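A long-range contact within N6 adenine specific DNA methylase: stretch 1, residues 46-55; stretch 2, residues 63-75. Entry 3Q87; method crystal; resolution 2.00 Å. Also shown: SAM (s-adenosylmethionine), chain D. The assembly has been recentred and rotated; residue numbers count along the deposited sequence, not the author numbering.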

# COMPACT_ATOMS: atom_id res chain seq x y z
N THR B 46 -4.38 7.65 6.05
CA THR B 46 -4.61 7.30 4.66
C THR B 46 -3.94 5.96 4.37
O THR B 46 -2.75 5.79 4.59
CB THR B 46 -4.10 8.36 3.68
OG1 THR B 46 -4.76 9.60 3.97
CG2 THR B 46 -4.43 7.93 2.24
N VAL B 47 -4.73 5.01 3.89
CA VAL B 47 -4.27 3.63 3.78
C VAL B 47 -4.25 3.15 2.34
O VAL B 47 -5.21 3.34 1.60
CB VAL B 47 -5.18 2.66 4.58
CG1 VAL B 47 -4.63 1.23 4.52
CG2 VAL B 47 -5.34 3.14 6.04
N VAL B 48 -3.14 2.55 1.94
CA VAL B 48 -3.08 1.78 0.71
C VAL B 48 -3.08 0.31 1.12
O VAL B 48 -2.32 -0.08 1.97
CB VAL B 48 -1.82 2.11 -0.11
CG1 VAL B 48 -1.79 1.28 -1.41
CG2 VAL B 48 -1.80 3.59 -0.42
N SER B 49 -3.96 -0.48 0.52
CA SER B 49 -4.08 -1.88 0.91
C SER B 49 -3.72 -2.81 -0.24
O SER B 49 -4.26 -2.67 -1.35
CB SER B 49 -5.49 -2.15 1.42
OG SER B 49 -5.86 -1.14 2.34
N THR B 50 -2.81 -3.75 0.01
CA THR B 50 -2.30 -4.61 -1.05
C THR B 50 -2.38 -6.08 -0.68
O THR B 50 -2.31 -6.42 0.50
CB THR B 50 -0.83 -4.30 -1.43
OG1 THR B 50 0.05 -4.84 -0.43
CG2 THR B 50 -0.59 -2.79 -1.56
N ASP B 51 -2.52 -6.94 -1.68
CA ASP B 51 -2.51 -8.38 -1.46
C ASP B 51 -2.16 -9.08 -2.77
O ASP B 51 -2.37 -8.53 -3.86
CB ASP B 51 -3.87 -8.89 -0.96
CG ASP B 51 -3.75 -10.15 -0.11
OD1 ASP B 51 -3.99 -10.08 1.11
OD2 ASP B 51 -3.38 -11.21 -0.66
N LEU B 52 -1.58 -10.26 -2.66
CA LEU B 52 -1.30 -11.10 -3.82
C LEU B 52 -2.59 -11.79 -4.28
O LEU B 52 -2.74 -12.14 -5.44
CB LEU B 52 -0.25 -12.15 -3.45
CG LEU B 52 0.34 -12.98 -4.58
CD1 LEU B 52 1.04 -12.05 -5.58
CD2 LEU B 52 1.32 -14.00 -4.01
N ASN B 53 -3.53 -11.95 -3.34
CA ASN B 53 -4.76 -12.71 -3.55
C ASN B 53 -5.92 -11.87 -4.11
O ASN B 53 -6.55 -11.09 -3.39
CB ASN B 53 -5.16 -13.36 -2.21
CG ASN B 53 -6.42 -14.17 -2.29
OD1 ASN B 53 -7.05 -14.26 -3.34
ND2 ASN B 53 -6.81 -14.76 -1.17
N ILE B 54 -6.21 -12.05 -5.40
CA ILE B 54 -7.19 -11.18 -6.05
C ILE B 54 -8.62 -11.42 -5.53
O ILE B 54 -9.43 -10.50 -5.42
CB ILE B 54 -7.15 -11.33 -7.60
CG1 ILE B 54 -7.85 -10.13 -8.26
CG2 ILE B 54 -7.77 -12.64 -8.07
CD1 ILE B 54 -7.18 -8.81 -7.96
N ARG B 55 -8.90 -12.67 -5.19
CA ARG B 55 -10.20 -13.03 -4.64
C ARG B 55 -10.51 -12.22 -3.37
O ARG B 55 -11.63 -11.77 -3.20
CB ARG B 55 -10.27 -14.53 -4.36
CG ARG B 55 -10.96 -15.31 -5.46
CD ARG B 55 -10.70 -16.79 -5.33
NE ARG B 55 -9.53 -17.18 -6.10
CZ ARG B 55 -9.58 -17.73 -7.30
NH1 ARG B 55 -10.75 -17.98 -7.86
NH2 ARG B 55 -8.45 -18.03 -7.94
N GLY B 63 -11.36 0.10 0.17
CA GLY B 63 -10.15 0.86 0.39
C GLY B 63 -9.46 1.16 -0.91
O GLY B 63 -10.07 1.14 -1.97
N ASN B 64 -8.17 1.45 -0.83
CA ASN B 64 -7.38 1.74 -2.02
C ASN B 64 -6.56 0.50 -2.34
O ASN B 64 -5.55 0.23 -1.71
CB ASN B 64 -6.53 2.96 -1.75
CG ASN B 64 -7.38 4.14 -1.28
OD1 ASN B 64 -8.21 4.65 -2.03
ND2 ASN B 64 -7.20 4.56 -0.04
N LEU B 65 -7.05 -0.26 -3.31
CA LEU B 65 -6.61 -1.63 -3.50
C LEU B 65 -5.57 -1.79 -4.60
O LEU B 65 -5.74 -1.29 -5.72
CB LEU B 65 -7.83 -2.52 -3.79
CG LEU B 65 -8.96 -2.40 -2.76
CD1 LEU B 65 -10.04 -3.42 -3.04
CD2 LEU B 65 -8.44 -2.56 -1.33
N VAL B 66 -4.49 -2.49 -4.25
CA VAL B 66 -3.44 -2.83 -5.20
C VAL B 66 -3.16 -4.32 -5.10
O VAL B 66 -2.92 -4.83 -4.00
CB VAL B 66 -2.14 -2.06 -4.89
CG1 VAL B 66 -1.09 -2.31 -6.00
CG2 VAL B 66 -2.44 -0.56 -4.75
N ARG B 67 -3.22 -5.03 -6.22
CA ARG B 67 -2.73 -6.40 -6.19
C ARG B 67 -1.23 -6.35 -6.48
O ARG B 67 -0.82 -5.84 -7.52
CB ARG B 67 -3.44 -7.29 -7.20
CG ARG B 67 -2.74 -8.64 -7.32
CD ARG B 67 -3.59 -9.67 -7.97
NE ARG B 67 -3.00 -11.01 -7.85
CZ ARG B 67 -2.52 -11.71 -8.87
NH1 ARG B 67 -2.55 -11.19 -10.09
NH2 ARG B 67 -2.00 -12.91 -8.67
N ALA B 68 -0.42 -6.82 -5.53
CA ALA B 68 1.02 -6.69 -5.66
C ALA B 68 1.74 -7.77 -4.87
O ALA B 68 1.20 -8.31 -3.91
CB ALA B 68 1.48 -5.32 -5.18
N ASP B 69 2.98 -8.04 -5.27
CA ASP B 69 3.85 -9.00 -4.58
C ASP B 69 4.74 -8.19 -3.64
O ASP B 69 5.64 -7.48 -4.08
CB ASP B 69 4.67 -9.79 -5.62
CG ASP B 69 5.39 -10.99 -5.02
OD1 ASP B 69 5.59 -11.05 -3.79
OD2 ASP B 69 5.77 -11.88 -5.80
N LEU B 70 4.46 -8.26 -2.34
CA LEU B 70 5.16 -7.44 -1.36
C LEU B 70 5.22 -5.98 -1.82
O LEU B 70 4.18 -5.40 -2.09
CB LEU B 70 6.56 -8.00 -1.08
CG LEU B 70 6.64 -9.40 -0.45
CD1 LEU B 70 8.09 -9.75 -0.14
CD2 LEU B 70 5.79 -9.52 0.81
N LEU B 71 6.43 -5.42 -1.96
CA LEU B 71 6.59 -3.97 -2.11
C LEU B 71 7.16 -3.50 -3.45
O LEU B 71 7.34 -2.30 -3.65
CB LEU B 71 7.48 -3.44 -0.98
CG LEU B 71 7.12 -3.85 0.46
CD1 LEU B 71 8.28 -3.61 1.42
CD2 LEU B 71 5.89 -3.12 0.92
N CYS B 72 7.42 -4.43 -4.37
CA CYS B 72 8.09 -4.13 -5.64
C CYS B 72 7.46 -3.00 -6.42
O CYS B 72 8.15 -2.22 -7.08
CB CYS B 72 8.15 -5.38 -6.53
SG CYS B 72 8.61 -6.92 -5.70
N SER B 73 6.13 -2.91 -6.37
CA SER B 73 5.41 -1.89 -7.12
C SER B 73 5.03 -0.70 -6.25
O SER B 73 4.26 0.18 -6.66
CB SER B 73 4.15 -2.51 -7.73
OG SER B 73 3.31 -3.01 -6.70
N ILE B 74 5.58 -0.66 -5.04
CA ILE B 74 5.31 0.42 -4.11
C ILE B 74 6.52 1.33 -3.97
O ILE B 74 7.64 0.87 -3.74
CB ILE B 74 4.92 -0.12 -2.69
CG1 ILE B 74 3.72 -1.06 -2.78
CG2 ILE B 74 4.62 1.04 -1.73
CD1 ILE B 74 2.49 -0.45 -3.50
N ASN B 75 6.30 2.63 -4.10
CA ASN B 75 7.33 3.61 -3.78
C ASN B 75 7.36 3.83 -2.26
O ASN B 75 6.51 4.52 -1.71
CB ASN B 75 7.02 4.92 -4.49
CG ASN B 75 8.06 5.98 -4.24
OD1 ASN B 75 9.14 5.72 -3.70
ND2 ASN B 75 7.75 7.21 -4.65
N SAM D . -4.29 -8.86 7.04
CA SAM D . -5.09 -10.08 7.14
C SAM D . -5.36 -10.39 8.62
O SAM D . -6.31 -11.08 8.98
OXT SAM D . -4.62 -9.95 9.50
CB SAM D . -4.51 -11.30 6.36
CG SAM D . -3.22 -12.02 6.82
SD SAM D . -2.76 -13.60 5.99
CE SAM D . -1.92 -14.52 7.29
C5' SAM D . -1.35 -13.14 4.95
C4' SAM D . -1.86 -12.36 3.74
O4' SAM D . -0.77 -12.04 2.90
C3' SAM D . -2.86 -13.15 2.91
O3' SAM D . -3.96 -12.32 2.64
C2' SAM D . -2.12 -13.46 1.62
O2' SAM D . -2.94 -13.48 0.48
C1' SAM D . -1.15 -12.30 1.56
N9 SAM D . 0.08 -12.61 0.84
C8 SAM D . 0.73 -13.81 0.70
N7 SAM D . 1.84 -13.59 -0.05
C5 SAM D . 1.89 -12.27 -0.37
C6 SAM D . 2.78 -11.49 -1.09
N6 SAM D . 3.85 -12.05 -1.63
N1 SAM D . 2.55 -10.13 -1.24
C2 SAM D . 1.43 -9.53 -0.67
N3 SAM D . 0.55 -10.31 0.05
C4 SAM D . 0.78 -11.64 0.19
O HOH W 1 -7.03 1.20 1.65

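The two stretches meet as neighbouring parallel β-strands, joined by a backbone hydrogen-bond ladder that a side-chain amide extends at one end and an arginine at the other, with s-adenosylmethionine bound where the strands give way to loops. The ladder follows the alternating pattern of parallel pairing: Ser49 N donates to Asn64 O (2.8 Å), Val66 N to Ser49 O (2.9 Å), Asp51 N to Val66 O (3.2 Å) and Ala68 N to Asp51 O (3.1 Å). Ser49, Thr50 and Asp51 thus stand beside Leu65, Val66 and Arg67. The close packing also brings CA-H groups onto carbonyl oxygens, most tightly at Thr50 CA and Val66 O, 3.0 Å apart.

Below the first rung, Asn64 continues the ladder with its side chain. Its ND2 donates to Val47 O at 2.9 Å in an almost linear hydrogen bond, while a water accepts from Asn64 N (2.7 Å), donates to Val47 O (2.8 Å) and is hydrogen-bonded to Ser49 OG (2.7 Å). The preceding Gly63 has backbone angles at which a CB would be jammed against the carbonyl oxygen of the residue before it, so glycine fits here.

Thr50 and Val66 share one face of the sheet, and their β-branched side chains pack through Thr50 CG2 and Val66 CB at 3.7 Å. Val48 CG1 lies 3.9 Å from Val66 CG2, and Ile74 CD1 reaches within 4.3 Å of Thr50 CG2, so that this buried layer is lined largely by methyl groups.

The face carrying Ser49, Leu65, Asp51 and Arg67 is more mixed. Ser49 is small, and Leu65 CD2 comes to 4.1 Å from its CB. Arg67, with all of chi1 to chi3 in t, extends far enough to reach the loop after the first strand: its NE donates to Leu52 O at 2.7 Å, nearly in line, and NH2 adds a weak bond to the same Leu52 O at 3.4 Å. This carbonyl lies at the guanidinium edge, where the N-H groups point. The aliphatic part of the arginine is also used, with Arg67 CD 3.7 Å from Ile54 CD1.

Beyond the ladder, Leu52 CD1 approaches Asp69 CB at 4.3 Å, and both stretches bind the cofactor. The Asp51 carboxylate accepts from both ribose hydroxyls, SAM O3' to OD1 (2.7 Å) and SAM O2' to OD2 (2.6 Å), and OD2 also accepts from Asn53 N (2.8 Å). On the adenine, N6 donates to Asp69 OD1 and N1 accepts from Leu70 N, both at 2.9 Å.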